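Long-range contact in putative uncharacterized protein (Streptococcus suis, PDB 4XZ7), which is a transglutaminase-like virulence factor with antiphagocytic properties, probably acting through the protein cross-linking chemistry of its family: residues G335-E347 / E351-S363. Residues are numbered along the deposited sequence; the frame is centred on the assembly and turned at random.
Sequences GEDSYDVVEAGQE and ERNYMIIDSNYES
Asp340 to Glu343 and Tyr354 to Ile357 run side by side as parallel strands, their short axes 4.5 Å apart at the closest and 36° from parallel. The backbone bonds zigzag in order: Asp340 N to Asn353 O, Met355 N to Asp340 O, Val342 N to Met355 O, Ile357 N to Val342 O and finally Ala344 N to Ile357 O. On the Tyr339 side, Met355 CG lies over one ring face, 4.1 Å from the centroid, and its bent chain brings CE to 3.6 Å from Tyr339 CE1. Asn353 OD1 and a water cover the opposite face; the water donates to OD1 at 2.6 Å. Asn353 ND2 donates to Ser338 O (3.1 Å) in the carbonyl plane, the amide carried there by a chi1 of -158°, which sets CG opposite the backbone N. Farther along the strands, Val341 CG1 meets Ile357 CG2 at 4.0 Å, while Val342 CG2 packs on Tyr354 CB on the other sheet face. A bend at chi2 turns the Glu343 carboxylate to the start of helix 359-365, where OE1 accepts from Ser359 OG and OE2 from Ser359 N (2.9 Å, 170° at the hydrogen), both through syn lone pairs. Asp358, the N-cap, accepts weakly from Asn360 N and Tyr361 N. Strand 354-357 also pairs antiparallel with 282-288, and within this chain 340-343 is an outermost strand of the transglutaminase-like domain's mixed five-stranded sheet. Tyr339 OH is hydrogen-bonded to Asp310 OD1. The two-bond grip fixes the Glu343 carboxylate, and the helix's N-terminal dipole probably offsets its proximity to the Asp358 carboxylate.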
ATOM      1  N   GLY B 335       1.889  20.531  32.018  1.00 43.90           N
ATOM      2  CA  GLY B 335       3.007  21.200  31.369  1.00 43.92           C
ATOM      3  C   GLY B 335       2.657  22.418  30.526  1.00 41.47           C
ATOM      4  O   GLY B 335       3.393  22.759  29.602  1.00 41.34           O
ATOM      5  N   GLU B 336       1.537  23.064  30.848  1.00 39.51           N
ATOM      6  CA  GLU B 336       1.084  24.275  30.167  1.00 40.00           C
ATOM      7  C   GLU B 336       2.230  25.248  29.876  1.00 44.13           C
ATOM      8  O   GLU B 336       2.972  25.643  30.786  1.00 40.67           O
ATOM      9  CB  GLU B 336      -0.002  24.961  31.011  1.00 36.69           C
ATOM     10  CG  GLU B 336      -0.312  26.407  30.641  1.00 43.68           C
ATOM     11  CD  GLU B 336      -1.467  27.003  31.461  1.00 50.18           C
ATOM     12  OE1 GLU B 336      -2.419  26.268  31.817  1.00 51.12           O
ATOM     13  OE2 GLU B 336      -1.425  28.214  31.743  1.00 52.06           O
ATOM     14  N   ASP B 337       2.384  25.586  28.596  1.00 31.72           N
ATOM     15  CA  ASP B 337       3.300  26.629  28.138  1.00 31.99           C
ATOM     16  C   ASP B 337       4.750  26.387  28.483  1.00 39.36           C
ATOM     17  O   ASP B 337       5.457  27.313  28.875  1.00 32.49           O
ATOM     18  CB  ASP B 337       2.887  27.982  28.713  1.00 35.23           C
ATOM     19  CG  ASP B 337       1.617  28.488  28.106  1.00 36.26           C
ATOM     20  OD1 ASP B 337       1.390  28.176  26.921  1.00 34.58           O
ATOM     21  OD2 ASP B 337       0.853  29.189  28.797  1.00 40.23           O
ATOM     22  N   SER B 338       5.199  25.152  28.333  1.00 30.83           N
ATOM     23  CA  SER B 338       6.576  24.833  28.660  1.00 38.81           C
ATOM     24  C   SER B 338       7.479  24.959  27.431  1.00 39.86           C
ATOM     25  O   SER B 338       8.691  24.731  27.512  1.00 37.87           O
ATOM     26  CB  SER B 338       6.670  23.427  29.239  1.00 35.26           C
ATOM     27  OG  SER B 338       6.422  22.465  28.240  1.00 34.65           O
ATOM     28  N   TYR B 339       6.881  25.317  26.297  1.00 39.02           N
ATOM     29  CA  TYR B 339       7.628  25.495  25.053  1.00 39.20           C
ATOM     30  C   TYR B 339       7.952  26.953  24.759  1.00 38.32           C
ATOM     31  O   TYR B 339       7.156  27.845  25.043  1.00 34.02           O
ATOM     32  CB  TYR B 339       6.843  24.917  23.874  1.00 28.50           C
ATOM     33  CG  TYR B 339       6.907  23.420  23.805  1.00 32.41           C
ATOM     34  CD1 TYR B 339       7.865  22.780  23.019  1.00 28.55           C
ATOM     35  CD2 TYR B 339       6.023  22.638  24.541  1.00 30.82           C
ATOM     36  CE1 TYR B 339       7.929  21.404  22.970  1.00 25.96           C
ATOM     37  CE2 TYR B 339       6.079  21.261  24.499  1.00 26.58           C
ATOM     38  CZ  TYR B 339       7.027  20.647  23.716  1.00 34.20           C
ATOM     39  OH  TYR B 339       7.065  19.268  23.672  1.00 31.23           O
ATOM     40  N   ASP B 340       9.116  27.190  24.165  1.00 39.58           N
ATOM     41  CA  ASP B 340       9.375  28.477  23.539  1.00 38.83           C
ATOM     42  C   ASP B 340       8.573  28.518  22.252  1.00 37.60           C
ATOM     43  O   ASP B 340       8.265  27.478  21.678  1.00 37.82           O
ATOM     44  CB  ASP B 340      10.862  28.679  23.256  1.00 37.67           C
ATOM     45  CG  ASP B 340      11.664  28.891  24.513  1.00 37.52           C
ATOM     46  OD1 ASP B 340      11.103  29.437  25.482  1.00 37.59           O
ATOM     47  OD2 ASP B 340      12.851  28.510  24.533  1.00 41.21           O
ATOM     48  N   VAL B 341       8.209  29.709  21.802  1.00 42.52           N
ATOM     49  CA  VAL B 341       7.454  29.804  20.563  1.00 44.50           C
ATOM     50  C   VAL B 341       8.284  30.450  19.475  1.00 45.02           C
ATOM     51  O   VAL B 341       9.051  31.382  19.724  1.00 49.01           O
ATOM     52  CB  VAL B 341       6.164  30.587  20.749  1.00 40.00           C
ATOM     53  CG1 VAL B 341       5.267  29.857  21.717  1.00 35.20           C
ATOM     54  CG2 VAL B 341       6.477  31.992  21.252  1.00 40.60           C
ATOM     55  N   VAL B 342       8.133  29.924  18.270  1.00 41.60           N
ATOM     56  CA  VAL B 342       8.819  30.436  17.100  1.00 42.35           C
ATOM     57  C   VAL B 342       7.743  30.873  16.138  1.00 39.79           C
ATOM     58  O   VAL B 342       6.786  30.142  15.914  1.00 40.66           O
ATOM     59  CB  VAL B 342       9.737  29.364  16.458  1.00 39.82           C
ATOM     60  CG1 VAL B 342      10.162  29.760  15.044  1.00 36.78           C
ATOM     61  CG2 VAL B 342      10.937  29.111  17.338  1.00 43.13           C
ATOM     62  N   GLU B 343       7.881  32.072  15.580  1.00 47.31           N
ATOM     63  CA  GLU B 343       6.858  32.592  14.679  1.00 40.86           C
ATOM     64  C   GLU B 343       6.945  31.953  13.302  1.00 41.71           C
ATOM     65  O   GLU B 343       8.036  31.796  12.758  1.00 43.44           O
ATOM     66  CB  GLU B 343       6.974  34.105  14.553  1.00 44.04           C
ATOM     67  CG  GLU B 343       5.778  34.707  13.876  1.00 46.90           C
ATOM     68  CD  GLU B 343       4.533  34.556  14.710  1.00 46.30           C
ATOM     69  OE1 GLU B 343       4.663  34.592  15.948  1.00 45.62           O
ATOM     70  OE2 GLU B 343       3.435  34.395  14.140  1.00 48.98           O
ATOM     71  N   ALA B 344       5.791  31.579  12.751  1.00 46.09           N
ATOM     72  CA  ALA B 344       5.712  31.001  11.410  1.00 48.98           C
ATOM     73  C   ALA B 344       6.426  31.886  10.391  1.00 55.46           C
ATOM     74  O   ALA B 344       6.158  33.082  10.308  1.00 51.70           O
ATOM     75  CB  ALA B 344       4.251  30.799  11.002  1.00 47.35           C
ATOM     76  N   GLY B 345       7.337  31.298   9.622  1.00 60.33           N
ATOM     77  CA  GLY B 345       8.133  32.067   8.682  1.00 65.78           C
ATOM     78  C   GLY B 345       9.541  32.310   9.197  1.00 69.93           C
ATOM     79  O   GLY B 345      10.524  31.985   8.524  1.00 76.71           O
ATOM     80  N   GLN B 346       9.639  32.891  10.390  1.00 64.37           N
ATOM     81  CA  GLN B 346      10.923  33.046  11.060  1.00 58.25           C
ATOM     82  C   GLN B 346      11.571  31.687  11.225  1.00 58.36           C
ATOM     83  O   GLN B 346      10.887  30.698  11.494  1.00 58.47           O
ATOM     84  CB  GLN B 346      10.756  33.725  12.423  1.00 59.77           C
ATOM     85  CG  GLN B 346      11.396  35.116  12.521  1.00 64.76           C
ATOM     86  CD  GLN B 346      12.922  35.075  12.530  1.00 65.75           C
ATOM     87  OE1 GLN B 346      13.532  34.001  12.552  1.00 67.21           O
ATOM     88  NE2 GLN B 346      13.543  36.248  12.523  1.00 65.26           N
ATOM     89  N   GLU B 347      12.886  31.627  11.038  1.00 60.86           N
ATOM     90  CA  GLU B 347      13.615  30.387  11.253  1.00 54.16           C
ATOM     91  C   GLU B 347      13.860  30.199  12.746  1.00 54.04           C
ATOM     92  O   GLU B 347      14.188  31.151  13.455  1.00 58.10           O
ATOM     93  CB  GLU B 347      14.940  30.381  10.482  1.00 51.79           C
ATOM     94  N   GLU B 351      17.084  24.965  18.606  1.00 56.78           N
ATOM     95  CA  GLU B 351      16.754  23.713  17.935  1.00 61.20           C
ATOM     96  C   GLU B 351      16.195  22.684  18.897  1.00 56.65           C
ATOM     97  O   GLU B 351      16.240  21.476  18.639  1.00 52.32           O
ATOM     98  CB  GLU B 351      17.978  23.158  17.213  1.00 67.39           C
ATOM     99  CG  GLU B 351      18.019  23.587  15.763  1.00 72.41           C
ATOM    100  CD  GLU B 351      16.812  23.087  14.988  1.00 77.85           C
ATOM    101  OE1 GLU B 351      16.661  21.853  14.882  1.00 83.59           O
ATOM    102  OE2 GLU B 351      16.012  23.918  14.497  1.00 73.29           O
ATOM    103  N   ARG B 352      15.661  23.177  20.007  1.00 55.78           N
ATOM    104  CA  ARG B 352      15.008  22.334  20.995  1.00 48.29           C
ATOM    105  C   ARG B 352      13.992  23.160  21.761  1.00 35.32           C
ATOM    106  O   ARG B 352      14.173  24.359  21.937  1.00 36.34           O
ATOM    107  CB  ARG B 352      16.032  21.709  21.949  1.00 48.27           C
ATOM    108  CG  ARG B 352      17.079  22.685  22.464  1.00 59.77           C
ATOM    109  CD  ARG B 352      18.038  22.012  23.439  1.00 67.61           C
ATOM    110  NE  ARG B 352      17.338  21.525  24.624  1.00 73.28           N
ATOM    111  CZ  ARG B 352      17.177  22.227  25.741  1.00 75.12           C
ATOM    112  NH1 ARG B 352      17.675  23.453  25.836  1.00 75.90           N
ATOM    113  NH2 ARG B 352      16.518  21.700  26.766  1.00 78.15           N
ATOM    114  N   ASN B 353      12.916  22.507  22.190  1.00 34.62           N
ATOM    115  CA  ASN B 353      11.871  23.126  23.002  1.00 33.69           C
ATOM    116  C   ASN B 353      11.234  24.362  22.373  1.00 31.22           C
ATOM    117  O   ASN B 353      11.061  25.387  23.038  1.00 32.69           O
ATOM    118  CB  ASN B 353      12.414  23.484  24.389  1.00 37.40           C
ATOM    119  CG  ASN B 353      11.310  23.626  25.424  1.00 37.27           C
ATOM    120  OD1 ASN B 353      10.275  22.969  25.337  1.00 33.06           O
ATOM    121  ND2 ASN B 353      11.519  24.499  26.392  1.00 42.52           N
ATOM    122  N   TYR B 354      10.871  24.255  21.097  1.00 31.48           N
ATOM    123  CA  TYR B 354      10.012  25.253  20.471  1.00 32.03           C
ATOM    124  C   TYR B 354       8.834  24.596  19.765  1.00 29.76           C
ATOM    125  O   TYR B 354       8.910  23.450  19.338  1.00 30.58           O
ATOM    126  CB  TYR B 354      10.789  26.120  19.469  1.00 27.88           C
ATOM    127  CG  TYR B 354      11.298  25.364  18.268  1.00 27.15           C
ATOM    128  CD1 TYR B 354      10.540  25.265  17.102  1.00 26.79           C
ATOM    129  CD2 TYR B 354      12.535  24.730  18.300  1.00 41.93           C
ATOM    130  CE1 TYR B 354      11.011  24.554  15.990  1.00 26.16           C
ATOM    131  CE2 TYR B 354      13.011  24.023  17.201  1.00 40.18           C
ATOM    132  CZ  TYR B 354      12.245  23.944  16.052  1.00 41.03           C
ATOM    133  OH  TYR B 354      12.724  23.241  14.969  1.00 42.26           O
ATOM    134  N   MET B 355       7.747  25.348  19.666  1.00 27.37           N
ATOM    135  CA  MET B 355       6.628  25.044  18.787  1.00 35.29           C
ATOM    136  C   MET B 355       6.496  26.196  17.801  1.00 38.21           C
ATOM    137  O   MET B 355       6.591  27.364  18.194  1.00 33.91           O
ATOM    138  CB  MET B 355       5.325  24.849  19.578  1.00 27.15           C
ATOM    139  CG  MET B 355       5.272  23.502  20.294  1.00 26.85           C
ATOM    140  SD  MET B 355       5.211  22.170  19.079  1.00 25.31           S
ATOM    141  CE  MET B 355       6.195  20.884  19.839  1.00 24.68           C
ATOM    142  N   ILE B 356       6.303  25.870  16.528  1.00 33.51           N
ATOM    143  CA  ILE B 356       6.142  26.881  15.491  1.00 35.85           C
ATOM    144  C   ILE B 356       4.687  27.342  15.420  1.00 28.05           C
ATOM    145  O   ILE B 356       3.829  26.638  14.907  1.00 36.53           O
ATOM    146  CB  ILE B 356       6.605  26.342  14.112  1.00 32.54           C
ATOM    147  CG1 ILE B 356       8.079  25.929  14.194  1.00 35.33           C
ATOM    148  CG2 ILE B 356       6.374  27.391  13.024  1.00 31.45           C
ATOM    149  CD1 ILE B 356       8.669  25.356  12.912  1.00 35.41           C
ATOM    150  N   ILE B 357       4.410  28.527  15.945  1.00 31.73           N
ATOM    151  CA  ILE B 357       3.032  29.001  16.023  1.00 35.01           C
ATOM    152  C   ILE B 357       2.751  30.061  14.961  1.00 37.14           C
ATOM    153  O   ILE B 357       3.672  30.583  14.336  1.00 47.60           O
ATOM    154  CB  ILE B 357       2.717  29.573  17.416  1.00 36.77           C
ATOM    155  CG1 ILE B 357       3.295  30.979  17.568  1.00 36.91           C
ATOM    156  CG2 ILE B 357       3.280  28.666  18.517  1.00 30.95           C
ATOM    157  CD1 ILE B 357       2.796  31.706  18.810  1.00 36.72           C
ATOM    158  N   ASP B 358       1.479  30.374  14.756  1.00 37.81           N
ATOM    159  CA  ASP B 358       1.087  31.418  13.811  1.00 39.39           C
ATOM    160  C   ASP B 358       0.198  32.452  14.520  1.00 39.92           C
ATOM    161  O   ASP B 358      -1.010  32.250  14.705  1.00 40.35           O
ATOM    162  CB  ASP B 358       0.380  30.795  12.595  1.00 41.02           C
ATOM    163  CG  ASP B 358      -0.234  31.843  11.643  1.00 56.64           C
ATOM    164  OD1 ASP B 358       0.115  33.047  11.710  1.00 58.27           O
ATOM    165  OD2 ASP B 358      -1.075  31.439  10.812  1.00 59.36           O
ATOM    166  N   SER B 359       0.805  33.566  14.912  1.00 33.51           N
ATOM    167  CA  SER B 359       0.138  34.527  15.779  1.00 34.61           C
ATOM    168  C   SER B 359      -1.030  35.222  15.097  1.00 51.33           C
ATOM    169  O   SER B 359      -1.996  35.615  15.752  1.00 42.50           O
ATOM    170  CB  SER B 359       1.143  35.567  16.277  1.00 40.04           C
ATOM    171  OG  SER B 359       2.297  34.939  16.821  1.00 41.19           O
ATOM    172  N   ASN B 360      -0.942  35.382  13.782  1.00 56.65           N
ATOM    173  CA  ASN B 360      -2.025  36.005  13.034  1.00 58.63           C
ATOM    174  C   ASN B 360      -3.243  35.105  13.096  1.00 51.81           C
ATOM    175  O   ASN B 360      -4.362  35.556  13.368  1.00 40.87           O
ATOM    176  CB  ASN B 360      -1.608  36.264  11.585  1.00 65.26           C
ATOM    177  CG  ASN B 360      -0.361  37.121  11.486  1.00 71.08           C
ATOM    178  OD1 ASN B 360      -0.234  38.134  12.177  1.00 69.02           O
ATOM    179  ND2 ASN B 360       0.577  36.709  10.639  1.00 76.35           N
ATOM    180  N   TYR B 361      -3.011  33.817  12.863  1.00 49.71           N
ATOM    181  CA  TYR B 361      -4.087  32.851  12.958  1.00 46.29           C
ATOM    182  C   TYR B 361      -4.676  32.830  14.369  1.00 38.44           C
ATOM    183  O   TYR B 361      -5.885  32.703  14.544  1.00 41.80           O
ATOM    184  CB  TYR B 361      -3.622  31.441  12.584  1.00 38.32           C
ATOM    185  CG  TYR B 361      -4.741  30.468  12.837  1.00 38.59           C
ATOM    186  CD1 TYR B 361      -5.786  30.326  11.931  1.00 36.64           C
ATOM    187  CD2 TYR B 361      -4.798  29.748  14.022  1.00 38.03           C
ATOM    188  CE1 TYR B 361      -6.844  29.460  12.192  1.00 32.04           C
ATOM    189  CE2 TYR B 361      -5.842  28.900  14.287  1.00 35.78           C
ATOM    190  CZ  TYR B 361      -6.851  28.756  13.373  1.00 31.63           C
ATOM    191  OH  TYR B 361      -7.862  27.896  13.677  1.00 41.89           O
ATOM    192  N   GLU B 362      -3.817  32.908  15.375  1.00 39.56           N
ATOM    193  CA  GLU B 362      -4.296  32.864  16.747  1.00 38.14           C
ATOM    194  C   GLU B 362      -5.183  34.077  17.024  1.00 40.15           C
ATOM    195  O   GLU B 362      -6.305  33.927  17.525  1.00 40.61           O
ATOM    196  CB  GLU B 362      -3.116  32.778  17.721  1.00 40.36           C
ATOM    197  CG  GLU B 362      -2.641  31.334  17.924  1.00 33.75           C
ATOM    198  CD  GLU B 362      -1.311  31.203  18.672  1.00 38.74           C
ATOM    199  OE1 GLU B 362      -0.935  32.106  19.464  1.00 33.62           O
ATOM    200  OE2 GLU B 362      -0.636  30.176  18.461  1.00 33.34           O
ATOM    201  N   SER B 363      -4.713  35.265  16.644  1.00 37.50           N
ATOM    202  CA  SER B 363      -5.496  36.493  16.833  1.00 42.50           C
ATOM    203  C   SER B 363      -6.828  36.384  16.115  1.00 39.67           C
ATOM    204  O   SER B 363      -7.852  36.810  16.629  1.00 39.57           O
ATOM    205  CB  SER B 363      -4.730  37.724  16.342  1.00 41.56           C
ATOM    206  OG  SER B 363      -3.604  37.961  17.170  1.00 48.23           O
TER
HETATM  207  O   HOH W   1       8.800  21.612  26.977  1.00 38.18           O